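Local coordinates for protein chorismatase (Streptomyces hygroscopicus, PDB 4BPS) that hydrolyses chorismate to pyruvate and (3R,4R)-3,4-dihydroxy-3,4-dihydrobenzoate in the biosynthesis of the immunosuppressant polyketides FK506 and FK520, at residues E74-Q79 and R136-V141; D113-L118 and R156-G161; A165-G170 and G220-V225; V265-M270 and A314-S319. One frame throughout, in Å; residues are numbered along the deposited sequence.

Contact 1 of 4, residues E74-Q79 and R136-V141; sequences EVWHAQ and RTWNYV
Glu74 and Trp76 reach Trp138 and Tyr140 from strands that run nearly antiparallel, at 158°, with axes 13.0 Å apart, so two sheets pack face to face, bridged by side chains and one water with no backbone bond between the segments. The indoles come from opposite directions and meet through their benzo rings, Trp76 CZ2 lying 3.5 Å from Trp138 CH2. Their planes stand obliquely, 52° apart.

Glu74 is extended, with CG anti to the backbone N (chi1 170°), carrying its carboxylate alongside Trp76. There OE2 accepts a straight hydrogen bond of 2.8 Å from Trp76 NE1 on its anti lone pair, in the plane of the indole. The same OE2 sits above one face of Trp138. Water 1 donates to Glu74 OE2 at 2.7 Å and hydrogen-bonds Tyr140 OH in the plane of the phenol. On the other face of Trp138 lies Arg136 NH2, 3.3 Å above the ring plane.

Lys297 forms a salt bridge with Glu74 OE1, which His44 also hydrogen-bonds, and hydrogen-bonds Tyr140 OH, while Trp138 NE1 hydrogen-bonds Glu340. The buried carboxylate is thus held at both oxygens, its charge probably balanced by Lys297, in this mixed aromatic and polar layer.

Contact 2 of 4, residues D113-L118 and R156-G161; sequences DATAAL and RDFCVG
The carbonyl oxygen of Gly161 is approached by two carbons of Ala116: CA at 3.2 Å, in a CA-H...O contact bent to 126° at the hydrogen, and CB at 3.4 Å. Four residues further along its own helix, Ala165 N lies 3.0 Å from Gly161 O, the i to i+4 approach expected inside a helix.

Such intimacy depends on how near the backbones come. The helical segments cross at -40° with axes only 7.6 Å apart, and the CA atoms of Ala116 and Gly161 are separated by 4.2 Å. Gly161 has no side chain on the face turned to helix 112-129, and Thr115 CB and the backbone N of Ala116 press against that bare face.

Thr115 divides its two branches between the helices. OG1, beside the backbone N (chi1 -63°), turns back to hydrogen-bond Tyr111 O, just ahead of its own helix. CG2, anti to the N, is thereby directed across the interface, 3.7 Å from Phe158 CD1 and 3.9 Å from Gly161 C. The two side chains cross at about a right angle, and the methyl meets the ring obliquely. Phe158 also packs on Ile189 of strand 189-196, and its side chain comes within about 4 Å of those of the substrate-binding residues Tyr155 and Arg162.

A right-handed crossing built from glycine, alanine and threonine, with a single CA-H...O contact, is characteristic of close helix packing through small residues; here it joins the two helices that lie against the six-stranded sheet of the YjgF-like fold.

Contact 3 of 4, residues A165-G170 and G220-V225; sequences ALDEGG and GPRPPV
Asp167 and Arg222 come toward one another from opposite directions, and their flat ends meet almost in a common plane: carboxylate and guanidinium are turned only 17° apart. Asp167 OD2 lies at the guanidinium edge, 3.5 Å from Arg222 NH1 and equally far from Arg222 NH2, a position astride the two terminal nitrogens. The arginine reaches it by folding rather than stretching, bent at chi2 and chi3 in a way that swings its end toward helix 154-169. At this length the pair is a salt bridge without a hydrogen bond, and Arg222 adopts a second conformation as well, so the link is best regarded as one of two modelled states.

One residue earlier on the helix, Leu166 points at the other end of 220-225. Its CD2 faces CG2 of Val225 at 4.2 Å, an easy apolar touch. The Val225 methyl is brought there by chi1 of 55°, which sets CG2 almost anti to its backbone N. Leu166 is also backed by Phe123 of helix 112-129 and by Met176, while the Val225 side chain lies about 4 Å from that of the substrate-binding Arg162.

The helix closes just beyond these residues. Gly170, with a positive phi, ends it in a Schellman motif, and Gly170 N makes a weak bond of 3.3 Å to Asp167 O.

The chemistry therefore grades from a buried apolar touch to a long ionic pair on the solvent side. Arg222 would probably balance the charge of Asp167 only in part, given the length of the pair and the second conformer.

Contact 4 of 4, residues V265-M270 and A314-S319; sequences VALDNM and AARLSS
Leu267 meets both Arg316 and Leu317, and the contact is close on the arginine and looser between the leucines. In the close part, Leu267 CB sits over one face of the guanidinium, 3.6 Å from Arg316 NH1, so that the flat group rests on the flank of the helix. Arg316 runs out straight through chi2 and then bends at chi3 (65°), which turns its nitrogens to Asp268. Both terminal groups address one oxygen: NH2 of Arg316 donates to Asp268 OD1 at 2.8 Å, nearly along the oxygen's C-O axis, while the NH1 bond to OD1 is weak. The carboxylate and guanidinium planes are 51° apart, so the forked salt bridge is skewed. Glu264, one turn back on the helix, forms a second salt bridge with NH1, and two acidic residues thus share the arginine. This ionic side is the partly exposed one.

The buried leucine methyls meet more loosely. Leu267 CD2 lies 4.1 Å from Leu317 CD2, the two side chains crossing at about a right angle, and Leu267 CD1 is 4.0 Å from Arg316 CD.

In the fold, helix 259-274 packs through Ala266 and Met270, a selenomethionine, on Ile339 of strand 337-343. Leu317 packs on Leu296 of strand 296-300, so the loop from helix 306-314 to strand 323-327 is joined to the helix beside that sheet.

In the fold
Contacts 1 and 2 interleave along the chain, their segments alternating, whereas contacts 3 and 4 follow in series. Strand 133-142 of contact 1 lies between helices 112-129 and 154-169 in sequence, and Asn139 touches Phe158 where contacts 1 and 2 adjoin. Contacts 2 and 3 share helix 154-169, with centres about 9 Å apart; Arg156 probably hydrogen-bonds Gly220 across them. Contact 4 is remote, its centre about 32 Å from that of contact 2 on the opposite side of the chain's centre. Contact 1, nearest the middle, joins sheets, while the others place helices and loops outside. The bound ligand touches Asn139, so the pocket draws on this central framework, with contacts 2 and 3 beside it.

Contact 1 of 4, residues E74-Q79 and R136-V141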
loop_
_atom_site.group_PDB
_atom_site.type_symbol
_atom_site.label_atom_id
_atom_site.label_comp_id
_atom_site.label_asym_id
_atom_site.label_seq_id
_atom_site.Cartn_x
_atom_site.Cartn_y
_atom_site.Cartn_z
ATOM N N GLU A 74 -11.636 -3.048 -2.748
ATOM C CA GLU A 74 -10.375 -3.386 -3.398
ATOM C C GLU A 74 -10.192 -4.897 -3.253
ATOM O O GLU A 74 -10.056 -5.399 -2.139
ATOM C CB GLU A 74 -9.253 -2.628 -2.687
ATOM C CG GLU A 74 -7.836 -3.024 -3.046
ATOM C CD GLU A 74 -6.814 -2.310 -2.185
ATOM O OE1 GLU A 74 -7.068 -1.151 -1.762
ATOM O OE2 GLU A 74 -5.738 -2.901 -1.911
ATOM N N VAL A 75 -10.206 -5.625 -4.375
ATOM C CA VAL A 75 -10.169 -7.081 -4.357
ATOM C C VAL A 75 -8.850 -7.559 -4.963
ATOM O O VAL A 75 -8.527 -7.208 -6.098
ATOM C CB VAL A 75 -11.345 -7.698 -5.148
ATOM C CG1 VAL A 75 -11.367 -9.205 -4.946
ATOM C CG2 VAL A 75 -12.698 -7.066 -4.739
ATOM N N TRP A 76 -8.113 -8.360 -4.202
ATOM C CA TRP A 76 -6.885 -8.981 -4.687
ATOM C C TRP A 76 -7.185 -10.395 -5.163
ATOM O O TRP A 76 -7.972 -11.134 -4.547
ATOM C CB TRP A 76 -5.796 -8.922 -3.611
ATOM C CG TRP A 76 -5.276 -7.535 -3.558
ATOM C CD1 TRP A 76 -5.697 -6.529 -2.741
ATOM C CD2 TRP A 76 -4.337 -6.965 -4.468
ATOM N NE1 TRP A 76 -5.042 -5.351 -3.077
ATOM C CE2 TRP A 76 -4.207 -5.604 -4.142
ATOM C CE3 TRP A 76 -3.589 -7.481 -5.529
ATOM C CZ2 TRP A 76 -3.343 -4.752 -4.836
ATOM C CZ3 TRP A 76 -2.729 -6.636 -6.210
ATOM C CH2 TRP A 76 -2.612 -5.291 -5.864
ATOM N N HIS A 77 -6.543 -10.744 -6.264
ATOM C CA HIS A 77 -6.726 -12.003 -6.975
ATOM C C HIS A 77 -5.372 -12.634 -7.270
ATOM O O HIS A 77 -4.354 -11.929 -7.364
ATOM C CB HIS A 77 -7.356 -11.731 -8.344
ATOM C CG HIS A 77 -8.759 -11.222 -8.299
ATOM N ND1 HIS A 77 -9.832 -12.017 -8.629
ATOM C CD2 HIS A 77 -9.270 -9.994 -8.017
ATOM C CE1 HIS A 77 -10.948 -11.302 -8.543
ATOM N NE2 HIS A 77 -10.632 -10.081 -8.157
ATOM N N ALA A 78 -5.368 -13.941 -7.501
ATOM C CA ALA A 78 -4.213 -14.559 -8.160
ATOM C C ALA A 78 -4.700 -15.773 -8.932
ATOM O O ALA A 78 -4.887 -15.693 -10.137
ATOM C CB ALA A 78 -3.120 -14.918 -7.136
ATOM N N GLN A 79 -4.886 -16.879 -8.235
ATOM C CA GLN A 79 -5.596 -18.029 -8.774
ATOM C C GLN A 79 -6.275 -18.682 -7.583
ATOM O O GLN A 79 -6.190 -18.163 -6.466
ATOM C CB GLN A 79 -4.666 -18.974 -9.528
ATOM C CG GLN A 79 -3.609 -19.648 -8.713
ATOM C CD GLN A 79 -2.486 -20.214 -9.603
ATOM O OE1 GLN A 79 -1.396 -19.629 -9.671
ATOM N NE2 GLN A 79 -2.725 -21.359 -10.236
ATOM N N ARG A 136 4.314 -6.208 -1.317
ATOM C CA ARG A 136 3.561 -4.966 -1.228
ATOM C C ARG A 136 2.998 -4.891 0.177
ATOM O O ARG A 136 2.504 -5.914 0.678
ATOM C CB ARG A 136 2.415 -4.936 -2.250
ATOM C CG ARG A 136 2.245 -3.644 -2.995
ATOM C CD ARG A 136 1.877 -2.441 -2.123
ATOM N NE ARG A 136 1.559 -1.259 -2.927
ATOM C CZ ARG A 136 1.224 -0.106 -2.369
ATOM N NH1 ARG A 136 0.914 0.937 -3.125
ATOM N NH2 ARG A 136 1.222 -0.001 -1.058
ATOM N N THR A 137 3.057 -3.738 0.829
ATOM C CA THR A 137 2.399 -3.546 2.101
ATOM C C THR A 137 1.551 -2.282 2.052
ATOM O O THR A 137 1.848 -1.344 1.309
ATOM C CB THR A 137 3.410 -3.417 3.275
ATOM O OG1 THR A 137 4.222 -2.253 3.089
ATOM C CG2 THR A 137 4.270 -4.657 3.408
ATOM N N TRP A 138 0.503 -2.257 2.885
ATOM C CA TRP A 138 -0.293 -1.045 3.073
ATOM C C TRP A 138 -0.528 -0.876 4.565
ATOM O O TRP A 138 -0.780 -1.851 5.276
ATOM C CB TRP A 138 -1.654 -1.143 2.406
ATOM C CG TRP A 138 -1.691 -1.200 0.901
ATOM C CD1 TRP A 138 -1.996 -0.172 0.060
ATOM C CD2 TRP A 138 -1.480 -2.369 0.061
ATOM N NE1 TRP A 138 -2.006 -0.621 -1.245
ATOM C CE2 TRP A 138 -1.681 -1.952 -1.275
ATOM C CE3 TRP A 138 -1.163 -3.709 0.307
ATOM C CZ2 TRP A 138 -1.583 -2.831 -2.364
ATOM C CZ3 TRP A 138 -1.064 -4.578 -0.772
ATOM C CH2 TRP A 138 -1.282 -4.135 -2.092
ATOM N N ASN A 139 -0.504 0.376 5.003
ATOM C CA ASN A 139 -0.757 0.747 6.396
ATOM C C ASN A 139 -1.787 1.866 6.400
ATOM O O ASN A 139 -1.523 2.964 5.903
ATOM C CB ASN A 139 0.528 1.237 7.081
ATOM C CG ASN A 139 1.683 0.276 6.895
ATOM O OD1 ASN A 139 1.786 -0.709 7.614
ATOM N ND2 ASN A 139 2.549 0.548 5.904
ATOM N N TYR A 140 -2.957 1.553 6.957
ATOM C CA TYR A 140 -4.067 2.515 7.079
ATOM C C TYR A 140 -4.089 2.920 8.550
ATOM O O TYR A 140 -4.450 2.110 9.410
ATOM C CB TYR A 140 -5.377 1.885 6.629
ATOM C CG TYR A 140 -5.324 1.407 5.179
ATOM C CD1 TYR A 140 -5.390 2.327 4.137
ATOM C CD2 TYR A 140 -5.185 0.065 4.850
ATOM C CE1 TYR A 140 -5.346 1.933 2.822
ATOM C CE2 TYR A 140 -5.138 -0.354 3.529
ATOM C CZ TYR A 140 -5.223 0.584 2.512
ATOM O OH TYR A 140 -5.188 0.245 1.191
ATOM N N VAL A 141 -3.650 4.154 8.825
ATOM C CA VAL A 141 -3.266 4.594 10.168
ATOM C C VAL A 141 -4.268 5.628 10.654
ATOM O O VAL A 141 -4.241 6.771 10.207
ATOM C CB VAL A 141 -1.827 5.171 10.144
ATOM C CG1 VAL A 141 -1.404 5.652 11.546
ATOM C CG2 VAL A 141 -0.816 4.144 9.608
HETATM O O HOH W 1 -4.769 -2.311 0.569
#

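Contact 2 of 4, residues D113-L118 and R156-G161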
loop_
_atom_site.group_PDB
_atom_site.type_symbol
_atom_site.label_atom_id
_atom_site.label_comp_id
_atom_site.label_asym_id
_atom_site.label_seq_id
_atom_site.Cartn_x
_atom_site.Cartn_y
_atom_site.Cartn_z
ATOM N N ASP A 113 4.496 -0.116 20.247
ATOM C CA ASP A 113 4.645 -1.488 20.704
ATOM C C ASP A 113 3.690 -2.422 19.944
ATOM O O ASP A 113 4.065 -3.520 19.525
ATOM C CB ASP A 113 4.396 -1.578 22.205
ATOM C CG ASP A 113 5.412 -0.788 23.010
ATOM O OD1 ASP A 113 6.603 -0.740 22.627
ATOM O OD2 ASP A 113 5.035 -0.223 24.048
ATOM N N ALA A 114 2.458 -1.987 19.743
ATOM C CA ALA A 114 1.477 -2.809 19.037
ATOM C C ALA A 114 1.844 -2.988 17.562
ATOM O O ALA A 114 1.604 -4.055 16.988
ATOM C CB ALA A 114 0.105 -2.177 19.154
ATOM N N THR A 115 2.436 -1.955 16.968
ATOM C CA THR A 115 2.855 -2.016 15.567
ATOM C C THR A 115 4.057 -2.957 15.424
ATOM O O THR A 115 4.147 -3.730 14.463
ATOM C CB THR A 115 3.202 -0.623 15.040
ATOM O OG1 THR A 115 2.029 0.196 15.085
ATOM C CG2 THR A 115 3.693 -0.658 13.604
ATOM N N ALA A 116 4.990 -2.894 16.367
ATOM C CA ALA A 116 6.133 -3.792 16.329
ATOM C C ALA A 116 5.658 -5.239 16.445
ATOM O O ALA A 116 6.171 -6.140 15.766
ATOM C CB ALA A 116 7.138 -3.468 17.439
ATOM N N ALA A 117 4.664 -5.479 17.307
ATOM C CA ALA A 117 4.135 -6.827 17.473
ATOM C C ALA A 117 3.408 -7.305 16.203
ATOM O O ALA A 117 3.563 -8.445 15.780
ATOM C CB ALA A 117 3.225 -6.901 18.689
ATOM N N LEU A 118 2.627 -6.420 15.596
ATOM C CA LEU A 118 1.903 -6.735 14.384
ATOM C C LEU A 118 2.884 -7.089 13.271
ATOM O O LEU A 118 2.746 -8.131 12.621
ATOM C CB LEU A 118 1.029 -5.520 14.029
ATOM C CG LEU A 118 0.173 -5.649 12.780
ATOM C CD1 LEU A 118 -1.068 -4.755 12.879
ATOM C CD2 LEU A 118 0.982 -5.296 11.533
ATOM N N ARG A 156 4.807 9.013 13.350
ATOM C CA ARG A 156 6.151 8.790 13.870
ATOM C C ARG A 156 6.164 7.598 14.835
ATOM O O ARG A 156 7.098 6.784 14.818
ATOM C CB ARG A 156 6.688 10.046 14.531
ATOM C CG ARG A 156 6.838 11.185 13.547
ATOM C CD ARG A 156 7.081 12.518 14.253
ATOM N NE ARG A 156 7.012 13.623 13.293
ATOM C CZ ARG A 156 8.069 14.195 12.727
ATOM N NH1 ARG A 156 9.305 13.819 13.053
ATOM N NH2 ARG A 156 7.901 15.175 11.847
ATOM N N ASP A 157 5.128 7.485 15.657
ATOM C CA ASP A 157 4.951 6.364 16.588
ATOM C C ASP A 157 4.846 5.046 15.801
ATOM O O ASP A 157 5.517 4.048 16.105
ATOM C CB ASP A 157 3.664 6.687 17.359
ATOM C CG ASP A 157 3.344 5.752 18.519
ATOM O OD1 ASP A 157 4.247 5.127 19.123
ATOM O OD2 ASP A 157 2.140 5.723 18.842
ATOM N N PHE A 158 4.031 5.058 14.741
ATOM C CA PHE A 158 3.936 3.925 13.822
ATOM C C PHE A 158 5.311 3.584 13.218
ATOM O O PHE A 158 5.690 2.413 13.157
ATOM C CB PHE A 158 2.906 4.267 12.728
ATOM C CG PHE A 158 3.060 3.442 11.481
ATOM C CD1 PHE A 158 2.648 2.107 11.448
ATOM C CD2 PHE A 158 3.648 3.976 10.348
ATOM C CE1 PHE A 158 2.835 1.327 10.318
ATOM C CE2 PHE A 158 3.818 3.197 9.207
ATOM C CZ PHE A 158 3.424 1.874 9.203
ATOM N N CYS A 159 6.051 4.596 12.755
ATOM C CA CYS A 159 7.357 4.326 12.168
ATOM C C CYS A 159 8.312 3.693 13.174
ATOM O O CYS A 159 9.124 2.842 12.791
ATOM C CB CYS A 159 7.984 5.606 11.597
ATOM S SG CYS A 159 7.300 6.122 9.980
ATOM N N VAL A 160 8.281 4.142 14.439
ATOM C CA VAL A 160 9.108 3.524 15.474
ATOM C C VAL A 160 8.783 2.025 15.556
ATOM O O VAL A 160 9.688 1.177 15.580
ATOM C CB VAL A 160 8.889 4.201 16.848
ATOM C CG1 VAL A 160 9.521 3.385 17.971
ATOM C CG2 VAL A 160 9.454 5.626 16.837
ATOM N N GLY A 161 7.499 1.688 15.634
ATOM C CA GLY A 161 7.119 0.294 15.747
ATOM C C GLY A 161 7.513 -0.569 14.557
ATOM O O GLY A 161 8.007 -1.689 14.712
#

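Contact 3 of 4, residues A165-G170 and G220-V225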
loop_
_atom_site.group_PDB
_atom_site.type_symbol
_atom_site.label_atom_id
_atom_site.label_comp_id
_atom_site.label_asym_id
_atom_site.label_seq_id
_atom_site.Cartn_x
_atom_site.Cartn_y
_atom_site.Cartn_z
ATOM N N ALA A 165 10.247 -3.716 14.604
ATOM C CA ALA A 165 9.957 -5.064 14.124
ATOM C C ALA A 165 11.029 -5.547 13.139
ATOM O O ALA A 165 11.368 -6.728 13.147
ATOM C CB ALA A 165 8.592 -5.149 13.489
ATOM N N LEU A 166 11.546 -4.664 12.283
ATOM C CA LEU A 166 12.592 -5.124 11.380
ATOM C C LEU A 166 13.800 -5.595 12.185
ATOM O O LEU A 166 14.393 -6.632 11.883
ATOM C CB LEU A 166 13.025 -4.058 10.369
ATOM C CG LEU A 166 12.218 -3.958 9.064
ATOM C CD1 LEU A 166 10.856 -3.313 9.240
ATOM C CD2 LEU A 166 13.024 -3.181 8.021
ATOM N N ASP A 167 14.173 -4.849 13.217
ATOM C CA ASP A 167 15.289 -5.300 14.048
ATOM C C ASP A 167 14.988 -6.610 14.769
ATOM O O ASP A 167 15.856 -7.468 14.892
ATOM C CB ASP A 167 15.631 -4.233 15.082
ATOM C CG ASP A 167 16.181 -2.976 14.459
ATOM O OD1 ASP A 167 16.679 -3.043 13.308
ATOM O OD2 ASP A 167 16.108 -1.915 15.116
ATOM N N GLU A 168 13.770 -6.752 15.276
ATOM C CA GLU A 168 13.358 -7.977 15.960
ATOM C C GLU A 168 13.385 -9.197 15.056
ATOM O O GLU A 168 13.512 -10.317 15.532
ATOM C CB GLU A 168 11.953 -7.775 16.537
ATOM C CG GLU A 168 11.989 -6.922 17.770
ATOM C CD GLU A 168 10.641 -6.355 18.200
ATOM O OE1 GLU A 168 9.655 -6.419 17.423
ATOM O OE2 GLU A 168 10.575 -5.869 19.356
ATOM N N GLY A 169 13.265 -8.970 13.747
ATOM C CA GLY A 169 13.222 -10.059 12.794
ATOM C C GLY A 169 14.511 -10.233 12.029
ATOM O O GLY A 169 14.604 -11.148 11.209
ATOM N N GLY A 170 15.510 -9.382 12.280
ATOM C CA GLY A 170 16.741 -9.416 11.494
ATOM C C GLY A 170 16.484 -9.101 10.023
ATOM O O GLY A 170 17.121 -9.666 9.118
ATOM N N GLY A 220 11.916 11.797 12.227
ATOM C CA GLY A 220 12.111 10.678 13.140
ATOM C C GLY A 220 11.199 10.701 14.353
ATOM O O GLY A 220 10.169 11.367 14.383
ATOM N N PRO A 221 11.581 9.972 15.403
ATOM C CA PRO A 221 12.922 9.466 15.700
ATOM C C PRO A 221 13.356 8.225 14.924
ATOM O O PRO A 221 14.541 7.914 14.973
ATOM C CB PRO A 221 12.850 9.162 17.196
ATOM C CG PRO A 221 11.465 8.824 17.419
ATOM C CD PRO A 221 10.669 9.767 16.542
ATOM N N ARG A 222 12.459 7.534 14.237
ATOM C CA ARG A 222 12.881 6.434 13.362
ATOM C C ARG A 222 12.330 6.703 11.971
ATOM O O ARG A 222 11.161 7.054 11.808
ATOM C CB ARG A 222 12.387 5.060 13.851
ATOM C CG ARG A 222 12.923 4.605 15.212
ATOM C CD ARG A 222 14.410 4.160 15.262
ATOM N NE ARG A 222 14.885 3.185 14.257
ATOM C CZ ARG A 222 14.985 1.853 14.407
ATOM N NH1 ARG A 222 14.582 1.217 15.503
ATOM N NH2 ARG A 222 15.474 1.122 13.402
ATOM N N PRO A 223 13.159 6.520 10.942
ATOM C CA PRO A 223 12.683 6.827 9.585
ATOM C C PRO A 223 11.671 5.813 9.099
ATOM O O PRO A 223 11.605 4.665 9.579
ATOM C CB PRO A 223 13.960 6.747 8.736
ATOM C CG PRO A 223 14.821 5.820 9.476
ATOM C CD PRO A 223 14.554 6.068 10.941
ATOM N N PRO A 224 10.870 6.224 8.115
ATOM C CA PRO A 224 10.074 5.240 7.379
ATOM C C PRO A 224 10.973 4.268 6.644
ATOM O O PRO A 224 12.178 4.517 6.498
ATOM C CB PRO A 224 9.248 6.087 6.394
ATOM C CG PRO A 224 9.725 7.470 6.525
ATOM C CD PRO A 224 10.844 7.554 7.497
ATOM N N VAL A 225 10.405 3.147 6.200
ATOM C CA VAL A 225 11.149 2.187 5.391
ATOM C C VAL A 225 10.197 1.586 4.388
ATOM O O VAL A 225 9.117 1.133 4.760
ATOM C CB VAL A 225 11.821 1.109 6.270
ATOM C CG1 VAL A 225 10.809 0.383 7.189
ATOM C CG2 VAL A 225 12.578 0.109 5.428
#

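Contact 4 of 4, residues V265-M270 and A314-S319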
loop_
_atom_site.group_PDB
_atom_site.type_symbol
_atom_site.label_atom_id
_atom_site.label_comp_id
_atom_site.label_asym_id
_atom_site.label_seq_id
_atom_site.Cartn_x
_atom_site.Cartn_y
_atom_site.Cartn_z
ATOM N N VAL A 265 3.711 16.740 -9.328
ATOM C CA VAL A 265 4.988 16.149 -8.963
ATOM C C VAL A 265 4.830 14.684 -8.548
ATOM O O VAL A 265 5.680 13.850 -8.848
ATOM C CB VAL A 265 5.706 16.980 -7.876
ATOM C CG1 VAL A 265 6.935 16.248 -7.344
ATOM C CG2 VAL A 265 6.108 18.331 -8.473
ATOM N N ALA A 266 3.746 14.346 -7.844
ATOM C CA ALA A 266 3.484 12.953 -7.498
ATOM C C ALA A 266 3.400 12.112 -8.767
ATOM O O ALA A 266 3.989 11.030 -8.864
ATOM C CB ALA A 266 2.200 12.838 -6.682
ATOM N N LEU A 267 2.642 12.587 -9.756
ATOM C CA LEU A 267 2.519 11.871 -11.022
ATOM C C LEU A 267 3.868 11.821 -11.750
ATOM O O LEU A 267 4.204 10.808 -12.349
ATOM C CB LEU A 267 1.429 12.515 -11.866
ATOM C CG LEU A 267 0.005 12.288 -11.345
ATOM C CD1 LEU A 267 -0.971 13.247 -12.054
ATOM C CD2 LEU A 267 -0.413 10.856 -11.543
ATOM N N ASP A 268 4.628 12.925 -11.719
ATOM C CA ASP A 268 5.976 12.913 -12.288
ATOM C C ASP A 268 6.845 11.850 -11.618
ATOM O O ASP A 268 7.611 11.155 -12.291
ATOM C CB ASP A 268 6.695 14.255 -12.105
ATOM C CG ASP A 268 6.115 15.394 -12.904
ATOM O OD1 ASP A 268 5.312 15.178 -13.828
ATOM O OD2 ASP A 268 6.514 16.543 -12.571
ATOM N N ASN A 269 6.757 11.744 -10.290
ATOM C CA ASN A 269 7.555 10.754 -9.572
ATOM C C ASN A 269 7.131 9.340 -9.970
ATOM O O ASN A 269 7.975 8.451 -10.188
ATOM C CB ASN A 269 7.397 10.934 -8.067
ATOM C CG ASN A 269 8.317 12.024 -7.504
ATOM O OD1 ASN A 269 9.435 12.204 -7.981
ATOM N ND2 ASN A 269 7.882 12.685 -6.426
HETATM N N MSE A 270 5.826 9.101 -10.104
HETATM C CA MSE A 270 5.350 7.801 -10.540
HETATM C C MSE A 270 5.887 7.481 -11.940
HETATM O O MSE A 270 6.343 6.363 -12.189
HETATM C CB MSE A 270 3.819 7.805 -10.510
HETATM C CG MSE A 270 3.183 6.551 -11.063
HETATM SE SE MSE A 270 1.241 6.517 -10.859
HETATM C CE MSE A 270 1.137 5.849 -9.033
ATOM N N ALA A 314 -7.086 13.150 -14.374
ATOM C CA ALA A 314 -7.769 12.791 -15.607
ATOM C C ALA A 314 -7.030 13.313 -16.844
ATOM O O ALA A 314 -7.182 12.763 -17.936
ATOM C CB ALA A 314 -9.188 13.304 -15.596
ATOM N N ALA A 315 -6.239 14.376 -16.701
ATOM C CA ALA A 315 -5.486 14.884 -17.823
ATOM C C ALA A 315 -4.248 14.046 -18.126
ATOM O O ALA A 315 -3.657 14.209 -19.196
ATOM C CB ALA A 315 -5.066 16.337 -17.555
ATOM N N ARG A 316 -3.820 13.202 -17.181
ATOM C CA ARG A 316 -2.605 12.419 -17.398
ATOM C C ARG A 316 -2.806 10.912 -17.396
ATOM O O ARG A 316 -2.076 10.213 -18.096
ATOM C CB ARG A 316 -1.539 12.816 -16.381
ATOM C CG ARG A 316 -1.063 14.274 -16.636
ATOM C CD ARG A 316 -0.027 14.781 -15.656
ATOM N NE ARG A 316 1.230 14.047 -15.753
ATOM C CZ ARG A 316 2.282 14.295 -14.980
ATOM N NH1 ARG A 316 2.205 15.232 -14.021
ATOM N NH2 ARG A 316 3.380 13.570 -15.116
ATOM N N LEU A 317 -3.775 10.407 -16.623
ATOM C CA LEU A 317 -4.022 8.969 -16.544
ATOM C C LEU A 317 -4.864 8.495 -17.730
ATOM O O LEU A 317 -5.525 9.295 -18.390
ATOM C CB LEU A 317 -4.742 8.623 -15.233
ATOM C CG LEU A 317 -3.963 8.983 -13.969
ATOM C CD1 LEU A 317 -4.809 8.675 -12.752
ATOM C CD2 LEU A 317 -2.594 8.292 -13.900
ATOM N N SER A 318 -4.846 7.199 -18.008
ATOM C CA SER A 318 -5.658 6.695 -19.097
ATOM C C SER A 318 -7.131 6.801 -18.749
ATOM O O SER A 318 -7.517 6.556 -17.589
ATOM C CB SER A 318 -5.305 5.244 -19.375
ATOM O OG SER A 318 -6.213 4.684 -20.328
ATOM N N SER A 319 -7.958 7.090 -19.754
ATOM C CA SER A 319 -9.396 7.178 -19.512
ATOM C C SER A 319 -9.997 5.828 -19.117
ATOM O O SER A 319 -11.081 5.778 -18.521
ATOM C CB SER A 319 -10.126 7.704 -20.741
ATOM O OG SER A 319 -10.103 6.768 -21.803
#